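Insecticidal protein (PDB 7ML9) is an insecticidal toxin active against the western corn rootworm that probably kills by forming beta-barrel pores in membranes. Local coordinates at residues V113-G119 / V196-Y202; E124-F130 / K188-I194. All blocks are in the same frame, centred on the assembly; numbering follows the deposited sequence.

Interaction 1: V113-G119 / V196-Y202. With EDO (1,2-ethanediol), chain G.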
ATOM      1  N   VAL A 113     -19.115 -17.936 -36.226  1.00 24.90           N
ATOM      2  CA  VAL A 113     -19.568 -17.503 -37.546  1.00 23.71           C
ATOM      3  C   VAL A 113     -21.049 -17.166 -37.474  1.00 22.28           C
ATOM      4  O   VAL A 113     -21.831 -17.865 -36.817  1.00 22.67           O
ATOM      5  CB  VAL A 113     -19.304 -18.577 -38.622  1.00 27.48           C
ATOM      6  CG1 VAL A 113     -19.858 -18.132 -39.960  1.00 24.69           C
ATOM      7  CG2 VAL A 113     -17.824 -18.845 -38.738  1.00 29.96           C
ATOM      8  N   LEU A 114     -21.429 -16.073 -38.127  1.00 22.42           N
ATOM      9  CA  LEU A 114     -22.824 -15.678 -38.277  1.00 19.46           C
ATOM     10  C   LEU A 114     -23.146 -15.828 -39.763  1.00 22.63           C
ATOM     11  O   LEU A 114     -22.762 -14.987 -40.573  1.00 21.88           O
ATOM     12  CB  LEU A 114     -23.043 -14.253 -37.778  1.00 24.09           C
ATOM     13  CG  LEU A 114     -22.722 -13.953 -36.298  1.00 25.66           C
ATOM     14  CD1 LEU A 114     -22.970 -12.460 -36.009  1.00 24.25           C
ATOM     15  CD2 LEU A 114     -23.533 -14.839 -35.345  1.00 20.44           C
ATOM     16  N   ASP A 115     -23.818 -16.919 -40.120  1.00 22.18           N
ATOM     17  CA  ASP A 115     -23.963 -17.341 -41.515  1.00 27.86           C
ATOM     18  C   ASP A 115     -25.361 -16.979 -42.000  1.00 24.70           C
ATOM     19  O   ASP A 115     -26.341 -17.640 -41.652  1.00 26.04           O
ATOM     20  CB  ASP A 115     -23.715 -18.840 -41.651  1.00 25.01           C
ATOM     21  CG  ASP A 115     -23.734 -19.315 -43.105  1.00 34.65           C
ATOM     22  OD1 ASP A 115     -23.933 -18.496 -44.023  1.00 28.49           O
ATOM     23  OD2 ASP A 115     -23.547 -20.523 -43.326  1.00 37.30           O
ATOM     24  N   ASN A 116     -25.452 -15.927 -42.805  1.00 26.60           N
ATOM     25  CA  ASN A 116     -26.695 -15.579 -43.487  1.00 24.37           C
ATOM     26  C   ASN A 116     -26.562 -15.774 -44.994  1.00 25.92           C
ATOM     27  O   ASN A 116     -27.230 -15.092 -45.773  1.00 23.01           O
ATOM     28  CB  ASN A 116     -27.100 -14.141 -43.162  1.00 22.03           C
ATOM     29  CG  ASN A 116     -28.595 -13.878 -43.375  1.00 23.36           C
ATOM     30  OD1 ASN A 116     -29.413 -14.792 -43.358  1.00 22.27           O
ATOM     31  ND2 ASN A 116     -28.946 -12.613 -43.571  1.00 23.66           N
ATOM     32  N   SER A 117     -25.675 -16.685 -45.414  1.00 25.14           N
ATOM     33  CA  SER A 117     -25.388 -16.838 -46.839  1.00 24.87           C
ATOM     34  C   SER A 117     -26.607 -17.324 -47.615  1.00 28.37           C
ATOM     35  O   SER A 117     -26.756 -16.996 -48.796  1.00 25.59           O
ATOM     36  CB  SER A 117     -24.216 -17.795 -47.050  1.00 26.25           C
ATOM     37  OG  SER A 117     -24.528 -19.099 -46.599  1.00 28.56           O
ATOM     38  N   LYS A 118     -27.480 -18.095 -46.976  1.00 23.35           N
ATOM     39  CA  LYS A 118     -28.670 -18.626 -47.629  1.00 27.14           C
ATOM     40  C   LYS A 118     -29.916 -17.792 -47.364  1.00 28.56           C
ATOM     41  O   LYS A 118     -31.004 -18.167 -47.816  1.00 28.81           O
ATOM     42  CB  LYS A 118     -28.913 -20.066 -47.178  1.00 27.28           C
ATOM     43  CG  LYS A 118     -27.787 -21.012 -47.564  1.00 35.19           C
ATOM     44  CD  LYS A 118     -27.901 -21.437 -49.015  1.00 40.10           C
ATOM     45  CE  LYS A 118     -26.588 -22.013 -49.535  1.00 50.87           C
ATOM     46  NZ  LYS A 118     -25.800 -20.996 -50.303  1.00 53.07           N
ATOM     47  N   GLY A 119     -29.795 -16.681 -46.643  1.00 24.78           N
ATOM     48  CA  GLY A 119     -30.953 -15.891 -46.287  1.00 28.42           C
ATOM     49  C   GLY A 119     -31.292 -14.875 -47.363  1.00 26.25           C
ATOM     50  O   GLY A 119     -30.418 -14.334 -48.038  1.00 29.49           O
ATOM     51  N   VAL A 196     -26.635  -8.733 -39.984  1.00 26.35           N
ATOM     52  CA  VAL A 196     -25.936  -9.469 -41.037  1.00 25.40           C
ATOM     53  C   VAL A 196     -26.801  -9.436 -42.294  1.00 27.98           C
ATOM     54  O   VAL A 196     -27.902 -10.005 -42.304  1.00 22.75           O
ATOM     55  CB  VAL A 196     -25.634 -10.914 -40.615  1.00 29.69           C
ATOM     56  CG1 VAL A 196     -24.790 -11.605 -41.682  1.00 23.04           C
ATOM     57  CG2 VAL A 196     -24.919 -10.941 -39.253  1.00 24.78           C
ATOM     58  N   PRO A 197     -26.358  -8.768 -43.355  1.00 30.22           N
ATOM     59  CA  PRO A 197     -27.203  -8.629 -44.551  1.00 28.01           C
ATOM     60  C   PRO A 197     -27.419  -9.942 -45.295  1.00 27.71           C
ATOM     61  O   PRO A 197     -26.589 -10.860 -45.256  1.00 20.98           O
ATOM     62  CB  PRO A 197     -26.423  -7.636 -45.421  1.00 29.68           C
ATOM     63  CG  PRO A 197     -25.531  -6.895 -44.472  1.00 28.54           C
ATOM     64  CD  PRO A 197     -25.172  -7.896 -43.397  1.00 28.37           C
ATOM     65  N   ALA A 198     -28.541 -10.003 -46.018  1.00 28.45           N
ATOM     66  CA  ALA A 198     -28.864 -11.175 -46.828  1.00 24.00           C
ATOM     67  C   ALA A 198     -27.662 -11.616 -47.660  1.00 19.38           C
ATOM     68  O   ALA A 198     -26.954 -10.792 -48.243  1.00 25.98           O
ATOM     69  CB  ALA A 198     -30.061 -10.864 -47.741  1.00 26.74           C
ATOM     70  N   GLY A 199     -27.416 -12.923 -47.689  1.00 24.48           N
ATOM     71  CA  GLY A 199     -26.332 -13.485 -48.464  1.00 23.20           C
ATOM     72  C   GLY A 199     -24.945 -13.298 -47.887  1.00 27.89           C
ATOM     73  O   GLY A 199     -23.970 -13.719 -48.522  1.00 25.59           O
ATOM     74  N   LYS A 200     -24.811 -12.701 -46.705  1.00 24.44           N
ATOM     75  CA  LYS A 200     -23.495 -12.427 -46.143  1.00 26.80           C
ATOM     76  C   LYS A 200     -23.148 -13.435 -45.050  1.00 23.09           C
ATOM     77  O   LYS A 200     -24.017 -13.963 -44.357  1.00 21.47           O
ATOM     78  CB  LYS A 200     -23.427 -11.011 -45.568  1.00 24.66           C
ATOM     79  CG  LYS A 200     -23.705  -9.896 -46.565  1.00 30.80           C
ATOM     80  CD  LYS A 200     -22.738  -9.897 -47.727  1.00 30.49           C
ATOM     81  CE  LYS A 200     -22.902  -8.622 -48.549  1.00 36.10           C
ATOM     82  NZ  LYS A 200     -22.073  -8.685 -49.778  1.00 36.46           N
ATOM     83  N   THR A 201     -21.861 -13.720 -44.923  1.00 25.75           N
ATOM     84  CA  THR A 201     -21.356 -14.527 -43.822  1.00 26.53           C
ATOM     85  C   THR A 201     -20.372 -13.671 -43.045  1.00 23.23           C
ATOM     86  O   THR A 201     -19.416 -13.146 -43.622  1.00 23.16           O
ATOM     87  CB  THR A 201     -20.684 -15.806 -44.315  1.00 29.39           C
ATOM     88  OG1 THR A 201     -21.618 -16.578 -45.083  1.00 24.60           O
ATOM     89  CG2 THR A 201     -20.209 -16.635 -43.118  1.00 23.88           C
ATOM     90  N   TYR A 202     -20.620 -13.516 -41.751  1.00 24.97           N
ATOM     91  CA  TYR A 202     -19.772 -12.720 -40.879  1.00 19.80           C
ATOM     92  C   TYR A 202     -19.045 -13.616 -39.879  1.00 23.68           C
ATOM     93  O   TYR A 202     -19.507 -14.706 -39.532  1.00 24.41           O
ATOM     94  CB  TYR A 202     -20.591 -11.670 -40.127  1.00 20.89           C
ATOM     95  CG  TYR A 202     -20.968 -10.454 -40.936  1.00 24.09           C
ATOM     96  CD1 TYR A 202     -20.600 -10.332 -42.276  1.00 24.14           C
ATOM     97  CD2 TYR A 202     -21.681  -9.407 -40.347  1.00 26.56           C
ATOM     98  CE1 TYR A 202     -20.945  -9.213 -43.011  1.00 29.34           C
ATOM     99  CE2 TYR A 202     -22.028  -8.285 -41.074  1.00 30.57           C
ATOM    100  CZ  TYR A 202     -21.657  -8.197 -42.405  1.00 28.29           C
ATOM    101  OH  TYR A 202     -21.991  -7.079 -43.122  1.00 32.89           O
TER
HETATM  102  C1  EDO G 406     -31.708 -18.625 -42.808  1.00 40.42           C
HETATM  103  O1  EDO G 406     -32.778 -19.598 -42.863  1.00 32.28           O
HETATM  104  C2  EDO G 406     -32.095 -17.446 -41.903  1.00 41.46           C
HETATM  105  O2  EDO G 406     -31.914 -16.193 -42.588  1.00 37.96           O
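Two beta turns meet here at the far tip of the elongated beta-rich body of an ETX/MTX2-type, aerolysin-like toxin. One is a type I turn from Asn116 to Gly119, the other a type II turn from Pro197 to Lys200. Beside them the end of strand 86-115 pairs antiparallel with the start of strand 201-229. Leu114 and Tyr202 form a hydrogen-bonded pair: Leu114 N gives to Tyr202 O at 2.7 Å, and Tyr202 N gives to Leu114 O at 2.9 Å. The next pair, Asp115 with Thr201, is non-hydrogen-bonded. Past this pair, Asn116 N donates to Lys200 O at 2.9 Å, joining the backbones where the turns start. Gly199 N makes weak bonds to Asn116 O (2.9 Å) and Gly119 O (3.3 Å). Leu114 CD1 lies 4.1 Å from Val196 CG2. The Asn116 side chain spans the junction, with a weak bond from ND2 to Val196 O (3.1 Å). Its OD1 accepts from O2 of 1,2-ethanediol at 3.0 Å, a molecule probably from the crystallisation liquor. Just before the type I turn, Asp115 makes an Asx turn: its OD1 accepts from Ser117 N at 2.9 Å, and also from Ser117 OG at 2.7 Å.

Interaction 2: E124-F130 / K188-I194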
ATOM      1  N   GLU A 124     -30.886  -9.716 -37.791  1.00 31.22           N
ATOM      2  CA  GLU A 124     -30.164  -9.320 -36.587  1.00 31.99           C
ATOM      3  C   GLU A 124     -29.915 -10.609 -35.817  1.00 22.00           C
ATOM      4  O   GLU A 124     -30.855 -11.223 -35.301  1.00 29.00           O
ATOM      5  CB  GLU A 124     -30.947  -8.293 -35.772  1.00 42.98           C
ATOM      6  CG  GLU A 124     -30.345  -6.896 -35.859  1.00 56.96           C
ATOM      7  CD  GLU A 124     -31.378  -5.799 -35.659  1.00 81.17           C
ATOM      8  OE1 GLU A 124     -31.214  -4.705 -36.249  1.00 81.52           O
ATOM      9  OE2 GLU A 124     -32.355  -6.049 -34.920  1.00 81.33           O
ATOM     10  N   LEU A 125     -28.658 -11.042 -35.806  1.00 23.76           N
ATOM     11  CA  LEU A 125     -28.247 -12.344 -35.294  1.00 22.33           C
ATOM     12  C   LEU A 125     -27.475 -12.158 -33.991  1.00 24.80           C
ATOM     13  O   LEU A 125     -26.586 -11.306 -33.910  1.00 28.51           O
ATOM     14  CB  LEU A 125     -27.385 -13.073 -36.329  1.00 21.00           C
ATOM     15  CG  LEU A 125     -28.105 -13.358 -37.655  1.00 24.65           C
ATOM     16  CD1 LEU A 125     -27.194 -14.100 -38.649  1.00 24.36           C
ATOM     17  CD2 LEU A 125     -29.356 -14.140 -37.359  1.00 20.83           C
ATOM     18  N   LEU A 126     -27.824 -12.957 -32.989  1.00 23.58           N
ATOM     19  CA  LEU A 126     -27.178 -12.915 -31.686  1.00 25.10           C
ATOM     20  C   LEU A 126     -25.904 -13.747 -31.690  1.00 30.57           C
ATOM     21  O   LEU A 126     -25.903 -14.903 -32.144  1.00 25.82           O
ATOM     22  CB  LEU A 126     -28.139 -13.422 -30.613  1.00 29.35           C
ATOM     23  CG  LEU A 126     -29.287 -12.458 -30.338  1.00 35.97           C
ATOM     24  CD1 LEU A 126     -30.465 -13.177 -29.704  1.00 34.37           C
ATOM     25  CD2 LEU A 126     -28.763 -11.340 -29.423  1.00 33.81           C
ATOM     26  N   THR A 127     -24.817 -13.158 -31.184  1.00 25.04           N
ATOM     27  CA  THR A 127     -23.563 -13.882 -31.038  1.00 24.95           C
ATOM     28  C   THR A 127     -23.636 -14.826 -29.844  1.00 25.46           C
ATOM     29  O   THR A 127     -24.474 -14.664 -28.952  1.00 25.75           O
ATOM     30  CB  THR A 127     -22.387 -12.920 -30.845  1.00 28.64           C
ATOM     31  OG1 THR A 127     -22.507 -12.254 -29.577  1.00 26.54           O
ATOM     32  CG2 THR A 127     -22.324 -11.899 -31.955  1.00 25.50           C
ATOM     33  N   PRO A 128     -22.772 -15.831 -29.804  1.00 26.84           N
ATOM     34  CA  PRO A 128     -22.608 -16.601 -28.570  1.00 25.72           C
ATOM     35  C   PRO A 128     -21.986 -15.717 -27.497  1.00 25.43           C
ATOM     36  O   PRO A 128     -21.534 -14.598 -27.755  1.00 26.53           O
ATOM     37  CB  PRO A 128     -21.667 -17.743 -28.973  1.00 26.61           C
ATOM     38  CG  PRO A 128     -21.656 -17.741 -30.481  1.00 32.76           C
ATOM     39  CD  PRO A 128     -21.920 -16.331 -30.894  1.00 23.20           C
ATOM     40  N   GLU A 129     -21.993 -16.224 -26.268  1.00 27.57           N
ATOM     41  CA  GLU A 129     -21.155 -15.645 -25.228  1.00 21.19           C
ATOM     42  C   GLU A 129     -19.722 -16.110 -25.412  1.00 25.51           C
ATOM     43  O   GLU A 129     -19.468 -17.268 -25.749  1.00 28.54           O
ATOM     44  CB  GLU A 129     -21.664 -16.049 -23.848  1.00 26.71           C
ATOM     45  CG  GLU A 129     -22.988 -15.420 -23.530  1.00 32.69           C
ATOM     46  CD  GLU A 129     -23.556 -15.907 -22.223  1.00 43.22           C
ATOM     47  OE1 GLU A 129     -23.053 -16.926 -21.700  1.00 40.86           O
ATOM     48  OE2 GLU A 129     -24.513 -15.275 -21.727  1.00 43.04           O
ATOM     49  N   PHE A 130     -18.780 -15.200 -25.225  1.00 21.68           N
ATOM     50  CA  PHE A 130     -17.386 -15.589 -25.194  1.00 19.14           C
ATOM     51  C   PHE A 130     -16.932 -15.599 -23.738  1.00 21.74           C
ATOM     52  O   PHE A 130     -17.630 -15.099 -22.851  1.00 22.32           O
ATOM     53  CB  PHE A 130     -16.535 -14.659 -26.053  1.00 22.45           C
ATOM     54  CG  PHE A 130     -16.880 -14.714 -27.535  1.00 20.74           C
ATOM     55  CD1 PHE A 130     -17.843 -13.874 -28.065  1.00 23.39           C
ATOM     56  CD2 PHE A 130     -16.219 -15.599 -28.380  1.00 26.62           C
ATOM     57  CE1 PHE A 130     -18.157 -13.913 -29.417  1.00 24.92           C
ATOM     58  CE2 PHE A 130     -16.526 -15.654 -29.748  1.00 25.63           C
ATOM     59  CZ  PHE A 130     -17.498 -14.810 -30.257  1.00 25.00           C
ATOM     60  N   LYS A 188     -16.976 -13.240 -18.892  1.00 23.45           N
ATOM     61  CA  LYS A 188     -17.955 -13.591 -19.911  1.00 29.76           C
ATOM     62  C   LYS A 188     -18.435 -12.329 -20.617  1.00 32.58           C
ATOM     63  O   LYS A 188     -18.650 -11.292 -19.980  1.00 29.72           O
ATOM     64  CB  LYS A 188     -19.127 -14.337 -19.284  1.00 28.87           C
ATOM     65  CG  LYS A 188     -20.241 -14.714 -20.226  1.00 37.22           C
ATOM     66  CD  LYS A 188     -21.214 -15.653 -19.526  1.00 43.63           C
ATOM     67  CE  LYS A 188     -21.662 -15.089 -18.191  1.00 46.14           C
ATOM     68  NZ  LYS A 188     -23.144 -14.958 -18.103  1.00 56.37           N
ATOM     69  N   SER A 189     -18.573 -12.408 -21.945  1.00 27.22           N
ATOM     70  CA  SER A 189     -19.170 -11.322 -22.712  1.00 26.08           C
ATOM     71  C   SER A 189     -20.604 -11.691 -23.028  1.00 32.06           C
ATOM     72  O   SER A 189     -20.842 -12.791 -23.559  1.00 31.48           O
ATOM     73  CB  SER A 189     -18.399 -11.074 -24.003  1.00 27.72           C
ATOM     74  OG  SER A 189     -18.607 -12.140 -24.900  1.00 30.93           O
ATOM     75  N   PRO A 190     -21.585 -10.854 -22.698  1.00 26.89           N
ATOM     76  CA  PRO A 190     -22.969 -11.182 -23.049  1.00 30.93           C
ATOM     77  C   PRO A 190     -23.155 -11.231 -24.562  1.00 26.94           C
ATOM     78  O   PRO A 190     -22.380 -10.668 -25.340  1.00 25.60           O
ATOM     79  CB  PRO A 190     -23.784 -10.044 -22.420  1.00 35.07           C
ATOM     80  CG  PRO A 190     -22.875  -9.447 -21.382  1.00 38.45           C
ATOM     81  CD  PRO A 190     -21.486  -9.609 -21.919  1.00 32.61           C
ATOM     82  N   SER A 191     -24.182 -11.966 -24.963  1.00 29.45           N
ATOM     83  CA  SER A 191     -24.551 -12.073 -26.369  1.00 31.02           C
ATOM     84  C   SER A 191     -24.847 -10.696 -26.965  1.00 27.15           C
ATOM     85  O   SER A 191     -25.548  -9.887 -26.356  1.00 28.65           O
ATOM     86  CB  SER A 191     -25.774 -12.983 -26.487  1.00 28.09           C
ATOM     87  OG  SER A 191     -26.221 -13.066 -27.830  1.00 39.12           O
ATOM     88  N   GLN A 192     -24.311 -10.433 -28.157  1.00 28.75           N
ATOM     89  CA  GLN A 192     -24.511  -9.178 -28.870  1.00 26.56           C
ATOM     90  C   GLN A 192     -25.344  -9.408 -30.130  1.00 31.48           C
ATOM     91  O   GLN A 192     -25.275 -10.471 -30.754  1.00 27.56           O
ATOM     92  CB  GLN A 192     -23.174  -8.534 -29.255  1.00 25.71           C
ATOM     93  CG  GLN A 192     -22.244  -8.259 -28.070  1.00 32.12           C
ATOM     94  CD  GLN A 192     -22.897  -7.353 -27.033  1.00 36.69           C
ATOM     95  OE1 GLN A 192     -22.984  -7.695 -25.850  1.00 39.29           O
ATOM     96  NE2 GLN A 192     -23.372  -6.195 -27.481  1.00 29.16           N
ATOM     97  N   LYS A 193     -26.123  -8.392 -30.499  1.00 30.63           N
ATOM     98  CA  LYS A 193     -26.985  -8.416 -31.678  1.00 32.31           C
ATOM     99  C   LYS A 193     -26.244  -7.766 -32.844  1.00 32.99           C
ATOM    100  O   LYS A 193     -25.838  -6.603 -32.754  1.00 32.53           O
ATOM    101  CB  LYS A 193     -28.304  -7.690 -31.394  1.00 34.96           C
ATOM    102  CG  LYS A 193     -29.482  -8.183 -32.234  1.00 44.25           C
ATOM    103  CD  LYS A 193     -30.554  -8.880 -31.384  1.00 57.85           C
ATOM    104  CE  LYS A 193     -31.681  -9.500 -32.240  1.00 56.91           C
ATOM    105  NZ  LYS A 193     -31.928 -10.964 -32.002  1.00 58.09           N
ATOM    106  N   ILE A 194     -26.055  -8.518 -33.932  1.00 32.65           N
ATOM    107  CA  ILE A 194     -25.301  -8.074 -35.104  1.00 28.99           C
ATOM    108  C   ILE A 194     -26.220  -8.092 -36.324  1.00 32.22           C
ATOM    109  O   ILE A 194     -26.891  -9.097 -36.583  1.00 27.00           O
ATOM    110  CB  ILE A 194     -24.073  -8.967 -35.360  1.00 31.27           C
ATOM    111  CG1 ILE A 194     -23.251  -9.132 -34.076  1.00 34.45           C
ATOM    112  CG2 ILE A 194     -23.232  -8.396 -36.481  1.00 28.18           C
ATOM    113  CD1 ILE A 194     -22.675  -7.848 -33.588  1.00 33.70           C
TER
HETATM  114  O   HOH W   1     -31.708 -13.035 -33.344  1.00 30.35           O
HETATM  115  O   HOH W   2     -20.580 -11.958 -26.939  1.00 30.91           O
HETATM  116  O   HOH W   3     -25.949 -13.450 -23.159  1.00 33.71           O
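The segment 124-130 runs antiparallel to 188-194. At Glu124, O takes a weak bond from Lys193 NZ (3.5 Å), and water 1 bridges the same two atoms. Leu125 and Ile194 form a hydrogen-bonded pair, with Leu125 N to Ile194 O at 2.7 Å and Ile194 N to Leu125 O at 2.8 Å. Leu126 faces Lys193 in a non-hydrogen-bonded pair. Thr127 then binds by both backbone and side chain. Its N donates to Gln192 O (2.8 Å), its OG1 accepts from Gln192 N (2.9 Å), and its O accepts from Ser191 OG (2.6 Å). Beyond Pro128, water 3 joins Glu129 OE2 to Ser191 N, and Glu129 OE2 makes a long salt bridge to Lys188 NZ (3.9 Å). At Phe130, N donates to Ser189 OG (3.1 Å) and O accepts from Ser189 N (3.0 Å). The Phe130 ring packs on Leu285 and Val204. The arrangement is an interrupted antiparallel beta ladder, where side-chain hydroxyls and waters bridge the irregular middle, within the long-stranded beta fold of ETX/MTX2 toxins.

How the interactions relate
From the N terminus, strand 86-115 reaches the tip and turns at 116-119. The chain returns through 123-126 and continues into strand 130-147. After strands 153-160 and 165-172 it comes back along 178-189. Pairing of 188-194 with 124-130 closes the inner loop, interaction 2. The chain then passes through 193-196, turns at 197-200 and enters strand 201-229, so interaction 1 closes an outer loop around it. The two contacts nest and do not cross. They tie the two-stranded sheet 123-126/193-196 to the large mixed sheet. Leu114 of interaction 1 packs on Ile194 and Thr127 of interaction 2, and Val196 packs on Leu125.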